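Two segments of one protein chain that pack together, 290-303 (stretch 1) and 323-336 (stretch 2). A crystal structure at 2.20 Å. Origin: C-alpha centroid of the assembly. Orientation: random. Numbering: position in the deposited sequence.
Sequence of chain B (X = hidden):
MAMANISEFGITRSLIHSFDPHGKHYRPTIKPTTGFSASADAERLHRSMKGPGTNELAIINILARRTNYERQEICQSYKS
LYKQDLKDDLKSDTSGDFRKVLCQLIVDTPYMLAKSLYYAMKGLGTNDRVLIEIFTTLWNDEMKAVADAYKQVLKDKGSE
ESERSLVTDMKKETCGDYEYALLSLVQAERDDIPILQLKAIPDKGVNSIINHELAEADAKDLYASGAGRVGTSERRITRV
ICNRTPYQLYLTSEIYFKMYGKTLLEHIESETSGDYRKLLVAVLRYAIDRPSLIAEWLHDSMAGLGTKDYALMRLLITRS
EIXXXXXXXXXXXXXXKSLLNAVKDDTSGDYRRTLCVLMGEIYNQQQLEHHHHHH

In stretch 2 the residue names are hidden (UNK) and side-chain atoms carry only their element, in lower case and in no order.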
ATOM      1  N   ARG B 290       2.111  -0.966  20.235  1.00 39.01           N
ATOM      2  CA  ARG B 290       2.901   0.102  19.630  1.00 31.51           C
ATOM      3  C   ARG B 290       4.355  -0.255  19.340  1.00 29.36           C
ATOM      4  O   ARG B 290       4.839   0.011  18.238  1.00 30.51           O
ATOM      5  CB  ARG B 290       2.839   1.392  20.454  1.00 32.32           C
ATOM      6  CG  ARG B 290       3.259   2.611  19.615  1.00 29.48           C
ATOM      7  CD  ARG B 290       3.565   3.814  20.464  1.00 26.04           C
ATOM      8  NE  ARG B 290       2.393   4.225  21.207  1.00 21.46           N
ATOM      9  CZ  ARG B 290       2.410   5.149  22.155  1.00 28.70           C
ATOM     10  NH1 ARG B 290       3.549   5.757  22.468  1.00 28.80           N
ATOM     11  NH2 ARG B 290       1.287   5.462  22.790  1.00 28.25           N
ATOM     12  N   PRO B 291       5.073  -0.827  20.329  1.00 25.67           N
ATOM     13  CA  PRO B 291       6.484  -1.122  20.032  1.00 25.27           C
ATOM     14  C   PRO B 291       6.661  -1.959  18.775  1.00 29.73           C
ATOM     15  O   PRO B 291       7.541  -1.643  17.970  1.00 32.71           O
ATOM     16  CB  PRO B 291       6.949  -1.882  21.278  1.00 22.42           C
ATOM     17  CG  PRO B 291       6.139  -1.220  22.389  1.00 26.35           C
ATOM     18  CD  PRO B 291       4.765  -1.024  21.760  1.00 22.63           C
ATOM     19  N   SER B 292       5.836  -2.991  18.600  1.00 23.87           N
ATOM     20  CA  SER B 292       5.932  -3.845  17.425  1.00 21.06           C
ATOM     21  C   SER B 292       5.571  -3.094  16.162  1.00 27.14           C
ATOM     22  O   SER B 292       6.251  -3.223  15.153  1.00 29.79           O
ATOM     23  CB  SER B 292       5.015  -5.063  17.548  1.00 25.75           C
ATOM     24  OG  SER B 292       5.399  -5.866  18.633  1.00 30.54           O
ATOM     25  N   LEU B 293       4.479  -2.333  16.224  1.00 31.40           N
ATOM     26  CA  LEU B 293       4.004  -1.546  15.085  1.00 31.68           C
ATOM     27  C   LEU B 293       5.075  -0.624  14.522  1.00 23.66           C
ATOM     28  O   LEU B 293       5.284  -0.572  13.318  1.00 25.62           O
ATOM     29  CB  LEU B 293       2.786  -0.681  15.461  1.00 19.36           C
ATOM     30  CG  LEU B 293       2.431   0.383  14.396  1.00 18.33           C
ATOM     31  CD1 LEU B 293       1.759  -0.227  13.184  1.00 14.98           C
ATOM     32  CD2 LEU B 293       1.529   1.466  14.987  1.00 24.49           C
ATOM     33  N   ILE B 294       5.736   0.130  15.390  1.00 21.66           N
ATOM     34  CA  ILE B 294       6.738   1.063  14.909  1.00 26.30           C
ATOM     35  C   ILE B 294       8.052   0.320  14.559  1.00 30.37           C
ATOM     36  O   ILE B 294       8.809   0.760  13.699  1.00 28.19           O
ATOM     37  CB  ILE B 294       6.947   2.232  15.885  1.00 24.69           C
ATOM     38  CG1 ILE B 294       5.603   2.910  16.165  1.00 26.93           C
ATOM     39  CG2 ILE B 294       7.907   3.267  15.298  1.00 19.31           C
ATOM     40  CD1 ILE B 294       5.700   4.065  17.128  1.00 21.39           C
ATOM     41  N   ALA B 295       8.300  -0.822  15.195  1.00 25.49           N
ATOM     42  CA  ALA B 295       9.488  -1.610  14.833  1.00 24.67           C
ATOM     43  C   ALA B 295       9.337  -2.059  13.398  1.00 20.38           C
ATOM     44  O   ALA B 295      10.289  -2.015  12.632  1.00 23.90           O
ATOM     45  CB  ALA B 295       9.687  -2.818  15.767  1.00 16.04           C
ATOM     46  N   GLU B 296       8.119  -2.455  13.026  1.00 33.07           N
ATOM     47  CA  GLU B 296       7.838  -2.860  11.647  1.00 31.08           C
ATOM     48  C   GLU B 296       7.915  -1.678  10.691  1.00 32.35           C
ATOM     49  O   GLU B 296       8.410  -1.803   9.578  1.00 28.04           O
ATOM     50  CB  GLU B 296       6.465  -3.528  11.536  1.00 29.34           C
ATOM     51  CG  GLU B 296       6.333  -4.748  12.407  1.00 37.29           C
ATOM     52  CD  GLU B 296       4.906  -5.224  12.506  1.00 43.10           C
ATOM     53  OE1 GLU B 296       4.094  -4.834  11.637  1.00 41.59           O
ATOM     54  OE2 GLU B 296       4.600  -5.978  13.458  1.00 37.98           O
ATOM     55  N   TRP B 297       7.418  -0.528  11.127  1.00 24.58           N
ATOM     56  CA  TRP B 297       7.543   0.669  10.310  1.00 28.43           C
ATOM     57  C   TRP B 297       9.010   0.974  10.020  1.00 26.23           C
ATOM     58  O   TRP B 297       9.385   1.276   8.892  1.00 22.79           O
ATOM     59  CB  TRP B 297       6.914   1.870  11.011  1.00 21.96           C
ATOM     60  CG  TRP B 297       5.422   1.905  10.988  1.00 28.28           C
ATOM     61  CD1 TRP B 297       4.578   1.001  10.407  1.00 28.34           C
ATOM     62  CD2 TRP B 297       4.586   2.921  11.570  1.00 25.62           C
ATOM     63  NE1 TRP B 297       3.265   1.380  10.611  1.00 27.99           N
ATOM     64  CE2 TRP B 297       3.242   2.560  11.306  1.00 24.43           C
ATOM     65  CE3 TRP B 297       4.847   4.097  12.290  1.00 19.68           C
ATOM     66  CZ2 TRP B 297       2.160   3.334  11.729  1.00 24.54           C
ATOM     67  CZ3 TRP B 297       3.769   4.879  12.702  1.00 25.02           C
ATOM     68  CH2 TRP B 297       2.439   4.487  12.422  1.00 22.24           C
ATOM     69  N   LEU B 298       9.829   0.929  11.063  1.00 28.96           N
ATOM     70  CA  LEU B 298      11.252   1.164  10.905  1.00 32.42           C
ATOM     71  C   LEU B 298      11.867   0.140   9.932  1.00 34.95           C
ATOM     72  O   LEU B 298      12.595   0.509   9.013  1.00 31.66           O
ATOM     73  CB  LEU B 298      11.928   1.140  12.276  1.00 29.16           C
ATOM     74  CG  LEU B 298      11.692   2.405  13.106  1.00 25.84           C
ATOM     75  CD1 LEU B 298      12.013   2.187  14.574  1.00 21.11           C
ATOM     76  CD2 LEU B 298      12.532   3.545  12.534  1.00 23.04           C
ATOM     77  N   HIS B 299      11.536  -1.136  10.120  1.00 38.09           N
ATOM     78  CA  HIS B 299      11.998  -2.204   9.228  1.00 32.78           C
ATOM     79  C   HIS B 299      11.644  -1.903   7.771  1.00 34.70           C
ATOM     80  O   HIS B 299      12.483  -2.007   6.879  1.00 24.54           O
ATOM     81  CB  HIS B 299      11.384  -3.551   9.647  1.00 28.03           C
ATOM     82  CG  HIS B 299      11.907  -4.720   8.876  1.00 39.51           C
ATOM     83  ND1 HIS B 299      13.132  -5.297   9.143  1.00 45.96           N
ATOM     84  CD2 HIS B 299      11.380  -5.415   7.843  1.00 38.86           C
ATOM     85  CE1 HIS B 299      13.333  -6.300   8.310  1.00 39.87           C
ATOM     86  NE2 HIS B 299      12.286  -6.392   7.508  1.00 44.91           N
ATOM     87  N   ASP B 300      10.398  -1.512   7.525  1.00 26.72           N
ATOM     88  CA  ASP B 300       9.987  -1.280   6.152  1.00 32.14           C
ATOM     89  C   ASP B 300      10.612  -0.009   5.594  1.00 29.63           C
ATOM     90  O   ASP B 300      10.707   0.162   4.383  1.00 33.71           O
ATOM     91  CB  ASP B 300       8.464  -1.280   6.040  1.00 38.95           C
ATOM     92  CG  ASP B 300       7.876  -2.618   6.425  1.00 51.85           C
ATOM     93  OD1 ASP B 300       8.670  -3.576   6.556  1.00 53.33           O
ATOM     94  OD2 ASP B 300       6.644  -2.723   6.605  1.00 60.71           O
ATOM     95  N   SER B 301      11.080   0.862   6.480  1.00 24.45           N
ATOM     96  CA  SER B 301      11.652   2.125   6.038  1.00 30.70           C
ATOM     97  C   SER B 301      13.096   1.928   5.593  1.00 32.26           C
ATOM     98  O   SER B 301      13.681   2.804   4.965  1.00 27.56           O
ATOM     99  CB  SER B 301      11.616   3.151   7.168  1.00 40.73           C
ATOM    100  OG  SER B 301      12.717   2.957   8.044  1.00 41.59           O
ATOM    101  N   MET B 302      13.681   0.789   5.945  1.00 32.08           N
ATOM    102  CA  MET B 302      15.072   0.538   5.579  1.00 37.94           C
ATOM    103  C   MET B 302      15.133  -0.268   4.294  1.00 34.01           C
ATOM    104  O   MET B 302      15.057  -1.500   4.307  1.00 33.06           O
ATOM    105  CB  MET B 302      15.832  -0.149   6.722  1.00 36.32           C
ATOM    106  CG  MET B 302      16.233   0.814   7.819  1.00 26.87           C
ATOM    107  SD  MET B 302      16.917   0.039   9.283  1.00 36.56           S
ATOM    108  CE  MET B 302      15.486  -0.827   9.919  1.00 38.44           C
ATOM    109  N   ALA B 303      15.231   0.441   3.179  1.00 39.94           N
ATOM    110  CA  ALA B 303      15.255  -0.200   1.869  1.00 46.84           C
ATOM    111  C   ALA B 303      16.437   0.315   1.052  1.00 43.27           C
ATOM    112  O   ALA B 303      16.408   0.321  -0.172  1.00 47.62           O
ATOM    113  CB  ALA B 303      13.928   0.038   1.134  1.00 41.12           C
ATOM    114  N   UNK B 323       9.342   6.744  22.968  1.00 27.36           N
ATOM    115  CA  UNK B 323       9.279   5.330  23.283  1.00 26.80           C
ATOM    116  C   UNK B 323      10.287   4.496  22.486  1.00 28.65           C
ATOM    117  O   UNK B 323      10.132   3.288  22.359  1.00 27.70           O
ATOM    118  o   UNK B 323       6.123   5.150  21.420  1.00 25.72           O
ATOM    119  c   UNK B 323       7.338   5.301  21.675  1.00 23.37           C
ATOM    120  c   UNK B 323       7.858   4.827  23.009  1.00 14.69           C
ATOM    121  o   UNK B 323       8.149   5.852  20.881  1.00 18.98           O
ATOM    122  N   UNK B 324      11.301   5.148  21.934  1.00 30.20           N
ATOM    123  CA  UNK B 324      12.218   4.458  21.036  1.00 30.03           C
ATOM    124  C   UNK B 324      12.913   3.222  21.679  1.00 23.38           C
ATOM    125  O   UNK B 324      13.023   2.192  21.049  1.00 23.81           O
ATOM    126  c   UNK B 324      13.543   3.987  18.356  1.00 22.27           C
ATOM    127  c   UNK B 324      13.226   5.434  20.411  1.00 17.97           C
ATOM    128  c   UNK B 324      15.211   5.793  18.905  1.00 29.58           C
ATOM    129  c   UNK B 324      14.248   4.757  19.483  1.00 23.45           C
ATOM    130  N   UNK B 325      13.347   3.317  22.927  1.00 26.00           N
ATOM    131  CA  UNK B 325      13.946   2.156  23.581  1.00 31.59           C
ATOM    132  C   UNK B 325      13.029   0.930  23.558  1.00 34.13           C
ATOM    133  O   UNK B 325      13.483  -0.184  23.297  1.00 31.59           O
ATOM    134  c   UNK B 325      15.157   1.323  25.650  1.00 31.65           C
ATOM    135  c   UNK B 325      14.366   2.462  25.012  1.00 28.54           C
ATOM    136  n   UNK B 325      17.266   2.188  24.826  1.00 31.62           N
ATOM    137  c   UNK B 325      16.506   1.109  24.984  1.00 36.17           C
ATOM    138  o   UNK B 325      16.859  -0.014  24.609  1.00 32.47           O
ATOM    139  N   UNK B 326      11.743   1.132  23.816  1.00 27.59           N
ATOM    140  CA  UNK B 326      10.810   0.021  23.809  1.00 26.12           C
ATOM    141  C   UNK B 326      10.645  -0.513  22.403  1.00 26.89           C
ATOM    142  O   UNK B 326      10.444  -1.712  22.197  1.00 28.59           O
ATOM    143  o   UNK B 326      10.159  -0.159  26.589  1.00 38.49           O
ATOM    144  o   UNK B 326       9.023   1.699  26.383  1.00 41.89           O
ATOM    145  c   UNK B 326       9.458   0.436  24.403  1.00 33.42           C
ATOM    146  c   UNK B 326       9.542   0.674  25.897  1.00 35.43           C
ATOM    147  N   UNK B 327      10.729   0.388  21.435  1.00 27.38           N
ATOM    148  CA  UNK B 327      10.653   0.005  20.038  1.00 25.09           C
ATOM    149  C   UNK B 327      11.903  -0.789  19.639  1.00 24.88           C
ATOM    150  O   UNK B 327      11.835  -1.716  18.832  1.00 22.45           O
ATOM    151  c   UNK B 327       9.163   1.933  19.367  1.00 27.53           C
ATOM    152  c   UNK B 327      10.526   1.260  19.147  1.00 30.75           C
ATOM    153  c   UNK B 327      10.763   0.923  17.678  1.00 25.16           C
ATOM    154  c   UNK B 327       9.121   3.386  18.913  1.00 27.47           C
ATOM    155  N   UNK B 328      13.045  -0.414  20.201  1.00 26.54           N
ATOM    156  CA  UNK B 328      14.286  -1.136  19.930  1.00 29.74           C
ATOM    157  C   UNK B 328      14.210  -2.580  20.446  1.00 28.19           C
ATOM    158  O   UNK B 328      14.576  -3.515  19.735  1.00 31.93           O
ATOM    159  s   UNK B 328      16.974   1.960  20.588  1.00 36.78           S
ATOM    160  c   UNK B 328      15.484  -0.396  20.524  1.00 18.53           C
ATOM    161  c   UNK B 328      15.915   0.811  19.686  1.00 23.60           C
ATOM    162  c   UNK B 328      18.266   0.880  21.173  1.00 63.64           C
ATOM    163  N   UNK B 329      13.704  -2.763  21.661  1.00 27.29           N
ATOM    164  CA  UNK B 329      13.556  -4.119  22.198  1.00 35.94           C
ATOM    165  C   UNK B 329      12.659  -4.961  21.308  1.00 39.47           C
ATOM    166  O   UNK B 329      13.012  -6.085  20.943  1.00 39.16           O
ATOM    167  c   UNK B 329      13.952  -3.419  24.585  1.00 39.02           C
ATOM    168  o   UNK B 329      15.104  -3.139  24.206  1.00 41.03           O
ATOM    169  o   UNK B 329      13.542  -3.169  25.733  1.00 49.21           O
ATOM    170  c   UNK B 329      13.006  -4.090  23.613  1.00 37.01           C
ATOM    171  N   UNK B 330      11.503  -4.408  20.944  1.00 39.16           N
ATOM    172  CA  UNK B 330      10.577  -5.104  20.058  1.00 29.77           C
ATOM    173  C   UNK B 330      11.244  -5.433  18.723  1.00 25.89           C
ATOM    174  O   UNK B 330      11.072  -6.521  18.182  1.00 30.18           O
ATOM    175  c   UNK B 330       9.325  -4.281  19.836  1.00 29.71           C
ATOM    176  N   UNK B 331      12.001  -4.485  18.189  1.00 24.80           N
ATOM    177  CA  UNK B 331      12.641  -4.721  16.918  1.00 26.84           C
ATOM    178  C   UNK B 331      13.523  -5.983  16.935  1.00 31.19           C
ATOM    179  O   UNK B 331      13.449  -6.815  16.036  1.00 30.89           O
ATOM    180  c   UNK B 331      14.752  -4.046  12.423  1.00 27.65           C
ATOM    181  c   UNK B 331      15.000  -4.514  14.749  1.00 25.29           C
ATOM    182  c   UNK B 331      15.420  -4.688  13.442  1.00 24.29           C
ATOM    183  o   UNK B 331      15.158  -4.224  11.134  1.00 31.74           O
ATOM    184  c   UNK B 331      13.675  -3.213  12.697  1.00 29.94           C
ATOM    185  c   UNK B 331      13.916  -3.690  15.055  1.00 22.41           C
ATOM    186  c   UNK B 331      13.460  -3.518  16.476  1.00 19.66           C
ATOM    187  c   UNK B 331      13.259  -3.051  14.011  1.00 25.65           C
ATOM    188  N   UNK B 332      14.348  -6.129  17.961  1.00 33.70           N
ATOM    189  CA  UNK B 332      15.244  -7.279  18.026  1.00 38.58           C
ATOM    190  C   UNK B 332      14.503  -8.598  18.270  1.00 37.64           C
ATOM    191  O   UNK B 332      14.884  -9.634  17.734  1.00 34.51           O
ATOM    192  c   UNK B 332      17.192  -8.328  19.195  1.00 54.08           C
ATOM    193  c   UNK B 332      16.340  -7.083  19.067  1.00 35.24           C
ATOM    194  c   UNK B 332      18.560  -8.074  19.779  1.00 67.08           C
ATOM    195  o   UNK B 332      19.504  -8.799  19.394  1.00 77.57           O
ATOM    196  o   UNK B 332      18.695  -7.166  20.621  1.00 69.23           O
ATOM    197  N   UNK B 333      13.459  -8.554  19.088  1.00 34.84           N
ATOM    198  CA  UNK B 333      12.584  -9.706  19.275  1.00 40.83           C
ATOM    199  C   UNK B 333      12.056 -10.191  17.943  1.00 42.35           C
ATOM    200  O   UNK B 333      12.051 -11.384  17.656  1.00 52.63           O
ATOM    201  o   UNK B 333      11.740  -9.193  21.504  1.00 44.74           O
ATOM    202  c   UNK B 333      11.376  -9.334  20.145  1.00 39.92           C
ATOM    203  N   UNK B 334      11.597  -9.249  17.134  1.00 36.76           N
ATOM    204  CA  UNK B 334      10.848  -9.571  15.934  1.00 35.22           C
ATOM    205  C   UNK B 334      11.759 -10.003  14.808  1.00 37.95           C
ATOM    206  O   UNK B 334      11.499 -10.994  14.138  1.00 43.27           O
ATOM    207  c   UNK B 334      10.062  -8.353  15.447  1.00 36.91           C
ATOM    208  c   UNK B 334       9.390  -8.643  14.116  1.00 29.17           C
ATOM    209  c   UNK B 334       9.033  -7.932  16.494  1.00 35.98           C
ATOM    210  c   UNK B 334       8.170  -6.757  16.045  1.00 40.37           C
ATOM    211  N   UNK B 335      12.827  -9.250  14.592  1.00 31.93           N
ATOM    212  CA  UNK B 335      13.672  -9.492  13.436  1.00 32.09           C
ATOM    213  C   UNK B 335      14.982 -10.252  13.700  1.00 31.93           C
ATOM    214  O   UNK B 335      15.691 -10.593  12.758  1.00 42.43           O
ATOM    215  o   UNK B 335       9.171  -5.828  10.727  1.00 30.07           O
ATOM    216  c   UNK B 335      12.118  -6.428  12.810  1.00 29.11           C
ATOM    217  c   UNK B 335      12.013  -8.068  11.084  1.00 36.00           C
ATOM    218  c   UNK B 335      10.851  -7.498  10.602  1.00 41.02           C
ATOM    219  c   UNK B 335      13.937  -8.178  12.714  1.00 32.87           C
ATOM    220  c   UNK B 335      10.322  -6.395  11.227  1.00 34.20           C
ATOM    221  c   UNK B 335      10.943  -5.858  12.337  1.00 31.03           C
ATOM    222  c   UNK B 335      12.666  -7.543  12.193  1.00 36.64           C
ATOM    223  N   UNK B 336      15.298 -10.509  14.966  1.00 36.64           N
ATOM    224  CA  UNK B 336      16.470 -11.297  15.310  1.00 41.14           C
ATOM    225  C   UNK B 336      17.776 -10.543  15.162  1.00 40.45           C
ATOM    226  O   UNK B 336      18.847 -11.132  15.170  1.00 49.26           O
TER
HETATM  227  O   HOH W   1       8.208  -6.469   8.427  1.00 47.13           O

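Position 323 carries two carbons, the second bearing two oxygens. One of these lies 2.8 Å from Arg290 NH1, near the guanidinium plane, with an N-H...acceptor angle of 168°, which makes a salt bridge. A carboxylate this short is Asp323. It occupies the N-cap position, but its side chain makes no capping bond.

Position 324 has four carbons forked at the second, hence Leu324. Its CA-to-CB bond points away from stretch 1, yet the end returns, and CD1 comes within 4.5 Å of Leu298 CD1.

At 325, three carbons end in one oxygen and one nitrogen, and stretch 1 is out of reach: Gln325. Position 326 shows two carbons and two oxygens, Asp326; its end leads away, and its backbone O makes the nearest approach, 3.6 Å from Pro291 CB.

Position 327 has four carbons forked at the first, with one arm two carbons long, which defines isoleucine. Ile327 sits as a knob among Pro291, Ile294, Ala295 and Leu298. Its CD1 is 3.8 Å from Ile294 CG2, and its CG2 is 3.6 Å from Leu298 CD1.

Position 328 is an unbranched chain of two carbons, sulfur and carbon, pointing away: Met328. Position 329 has two carbons and two oxygens and no contact, so Asp329.

A single carbon at 330 means Ala330. That CB lies 3.7 Å from Pro291 CB and 3.9 Å from Ser292 N, and the small side chain goes with a close approach of the backbones: the CA atoms of Ser292 and Ala330 are 5.5 Å apart.

Position 331 has one carbon and a six-carbon ring bearing an oxygen. The oxygen lies 3.0 Å from His299 ND1, which donates to it at 173°. Tyr331 also places CB 3.9 Å from Ala295 CB and sets the edge of its ring against the backbone, with CD2 3.4 Å from Ala295 O.

Position 332, three carbons and two oxygens, is Glu332, directed away; 333, one carbon and one oxygen, is Ser333. Neither touches stretch 1.

Position 334 repeats the pattern of four carbons forked at the first with one longer arm. It is Ile334, whose CD1 lies 3.9 Å from Ser292 CB and 4.2 Å from Ala295 CB.

Position 335 has a second oxygen-bearing six-carbon ring. It forms an offset stack with the His299 ring, centroids 3.7 Å apart and planes at 7°. The residue is Tyr335; its OH lies 3.5 Å from Glu296 CG and 2.6 Å from a water.

Position 336 has no side-chain atoms, and its phi of 76° favours glycine: Gly336, just beyond the helix.

The two helices cross at -72° with axes 7.9 Å apart at closest, burying 709 Å². Reciprocal knobs organise the apolar centre: Ile327 enters stretch 1, while Ala295 sits among Ile327, Ala330, Tyr331 and Ile334. The Arg290–Asp323 salt bridge fastens one end of the contact; toward the other, His299 engages both tyrosines, bonding in its ring plane to Tyr331 and stacking one face on Tyr335.

Stretch 2, residues 323-336: DLQDIMDAYESIYG
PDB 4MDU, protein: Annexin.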